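Baccell_00856 (Bacteroides cellulosilyticus DSM 14838, PDB 5MVH) probably acts as a glycoside hydrolase, with a beta-propeller fold and a likely rhamnosidase activity that would cleave rhamnosyl linkages in glycans. Local coordinates at residues A[345-350]-A[357-362]. Residues are numbered along the deposited sequence; the frame is centred on the assembly and turned at random.
Sequences YIFRDE and SLAHAA
F347 pairs with S357, and Y345 with A359, in an antiparallel beta hairpin. Its strands, 342-347 and 357-361, are the middle two of a four-stranded beta-propeller blade. Four backbone hydrogen bonds join the two hydrogen-bonded pairs. F347 N to S357 O (3.0 Å) is nearly straight at 172°, while Y345 N to A359 O (2.8 Å) is bent to 139°. Between these pairs, I346 CA makes a CA-H...O contact with S357 O.

S357 CB sits over one face of the F347 ring in a CH-pi contact, 3.6 Å from its centroid. F347 CG sits between the backbone N and the carbonyl carbon (chi1 72°), which swings the ring over the partner strand. Its CE1 then touches A359 CB at 3.8 Å, and A359 N lies at the ring edge. With an alanine in place of F347, S357 CB would probably lose its aromatic partner and a gap would open beside A359 CB. Y345 CB also packs on A359 CB.

On the opposite side of the sheet from F347 and S357, I346 CD1 meets L358 CD1 at 3.8 Å.

One water bridges the two chain segments at the F347-S357 end of the hairpin. It accepts from D349 N and donates to S357 OG, both at 2.9 Å; S357 OG also hydrogen-bonds D373 OD1.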
loop_
_atom_site.group_PDB
_atom_site.type_symbol
_atom_site.label_atom_id
_atom_site.label_comp_id
_atom_site.label_asym_id
_atom_site.label_seq_id
_atom_site.Cartn_x
_atom_site.Cartn_y
_atom_site.Cartn_z
ATOM N N TYR A 345 -0.113 8.527 -11.430
ATOM C CA TYR A 345 -1.155 8.453 -10.419
ATOM C C TYR A 345 -2.160 7.457 -10.950
ATOM O O TYR A 345 -2.883 7.728 -11.946
ATOM C CB TYR A 345 -1.736 9.859 -10.212
ATOM C CG TYR A 345 -2.656 10.054 -9.032
ATOM C CD1 TYR A 345 -3.946 9.502 -9.022
ATOM C CD2 TYR A 345 -2.280 10.846 -7.946
ATOM C CE1 TYR A 345 -4.806 9.710 -7.945
ATOM C CE2 TYR A 345 -3.132 11.044 -6.878
ATOM C CZ TYR A 345 -4.401 10.496 -6.888
ATOM O OH TYR A 345 -5.236 10.671 -5.834
ATOM N N ILE A 346 -2.201 6.283 -10.319
ATOM C CA ILE A 346 -2.974 5.160 -10.836
ATOM C C ILE A 346 -4.321 5.071 -10.095
ATOM O O ILE A 346 -4.362 5.102 -8.851
ATOM C CB ILE A 346 -2.186 3.827 -10.693
ATOM C CG1 ILE A 346 -0.785 3.912 -11.357
ATOM C CG2 ILE A 346 -3.014 2.671 -11.223
ATOM C CD1 ILE A 346 -0.786 4.110 -12.870
ATOM N N PHE A 347 -5.405 4.921 -10.846
ATOM C CA PHE A 347 -6.735 4.914 -10.280
ATOM C C PHE A 347 -7.694 4.042 -11.090
ATOM O O PHE A 347 -7.326 3.429 -12.092
ATOM C CB PHE A 347 -7.257 6.364 -10.094
ATOM C CG PHE A 347 -7.618 7.092 -11.379
ATOM C CD1 PHE A 347 -6.634 7.684 -12.180
ATOM C CD2 PHE A 347 -8.965 7.233 -11.773
ATOM C CE1 PHE A 347 -6.979 8.354 -13.369
ATOM C CE2 PHE A 347 -9.309 7.904 -12.949
ATOM C CZ PHE A 347 -8.314 8.483 -13.738
ATOM N N ARG A 348 -8.924 3.948 -10.606
ATOM C CA ARG A 348 -9.984 3.260 -11.319
ATOM C C ARG A 348 -11.266 3.996 -10.946
ATOM O O ARG A 348 -11.460 4.331 -9.784
ATOM C CB ARG A 348 -10.004 1.777 -10.932
ATOM C CG ARG A 348 -11.228 0.976 -11.375
ATOM C CD ARG A 348 -12.377 0.997 -10.380
ATOM N NE ARG A 348 -12.014 0.426 -9.102
ATOM C CZ ARG A 348 -12.753 0.496 -8.006
ATOM N NH1 ARG A 348 -13.926 1.154 -7.997
ATOM N NH2 ARG A 348 -12.303 -0.055 -6.899
ATOM N N ASP A 349 -12.130 4.244 -11.926
ATOM C CA ASP A 349 -13.289 5.133 -11.734
ATOM C C ASP A 349 -14.470 4.676 -12.611
ATOM O O ASP A 349 -14.300 4.410 -13.831
ATOM C CB ASP A 349 -12.832 6.528 -12.111
ATOM C CG ASP A 349 -13.796 7.648 -11.699
ATOM O OD1 ASP A 349 -15.018 7.454 -11.567
ATOM O OD2 ASP A 349 -13.273 8.769 -11.511
ATOM N N GLU A 350 -15.660 4.618 -12.019
ATOM C CA GLU A 350 -16.905 4.310 -12.782
ATOM C C GLU A 350 -17.162 5.279 -13.962
ATOM O O GLU A 350 -17.752 4.885 -14.976
ATOM C CB GLU A 350 -18.136 4.256 -11.870
ATOM C CG GLU A 350 -18.527 5.564 -11.187
ATOM C CD GLU A 350 -19.906 5.503 -10.524
ATOM O OE1 GLU A 350 -20.212 6.374 -9.697
ATOM O OE2 GLU A 350 -20.697 4.579 -10.825
ATOM N N SER A 357 -6.783 3.123 -14.928
ATOM C CA SER A 357 -6.545 4.459 -15.481
ATOM C C SER A 357 -5.291 5.095 -14.894
ATOM O O SER A 357 -4.865 4.766 -13.765
ATOM C CB SER A 357 -7.731 5.362 -15.224
ATOM O OG SER A 357 -8.859 4.882 -15.926
ATOM N N LEU A 358 -4.711 5.978 -15.703
ATOM C CA LEU A 358 -3.518 6.731 -15.384
ATOM C C LEU A 358 -3.815 8.219 -15.470
ATOM O O LEU A 358 -4.265 8.717 -16.516
ATOM C CB LEU A 358 -2.379 6.397 -16.339
ATOM C CG LEU A 358 -1.137 7.292 -16.292
ATOM C CD1 LEU A 358 -0.482 7.242 -14.930
ATOM C CD2 LEU A 358 -0.158 6.923 -17.408
ATOM N N ALA A 359 -3.549 8.913 -14.365
ATOM C CA ALA A 359 -3.465 10.362 -14.348
ATOM C C ALA A 359 -1.975 10.686 -14.291
ATOM O O ALA A 359 -1.282 10.250 -13.373
ATOM C CB ALA A 359 -4.204 10.924 -13.137
ATOM N N HIS A 360 -1.463 11.404 -15.291
ATOM C CA HIS A 360 -0.025 11.658 -15.393
ATOM C C HIS A 360 0.243 13.147 -15.385
ATOM O O HIS A 360 -0.463 13.878 -16.064
ATOM C CB HIS A 360 0.549 11.032 -16.665
ATOM C CG HIS A 360 2.003 11.307 -16.875
ATOM N ND1 HIS A 360 2.454 12.337 -17.668
ATOM C CD2 HIS A 360 3.114 10.680 -16.406
ATOM C CE1 HIS A 360 3.778 12.344 -17.676
ATOM N NE2 HIS A 360 4.207 11.344 -16.923
ATOM N N ALA A 361 1.252 13.587 -14.611
ATOM C CA ALA A 361 1.697 14.965 -14.627
ATOM C C ALA A 361 3.167 14.983 -14.979
ATOM O O ALA A 361 3.963 14.298 -14.344
ATOM C CB ALA A 361 1.473 15.615 -13.274
ATOM N N ALA A 362 3.529 15.757 -15.998
ATOM C CA ALA A 362 4.930 15.985 -16.332
ATOM C C ALA A 362 5.677 16.681 -15.212
ATOM O O ALA A 362 6.865 16.419 -14.980
ATOM C CB ALA A 362 5.032 16.825 -17.608
HETATM O O HOH W 1 -11.148 3.778 -14.624
#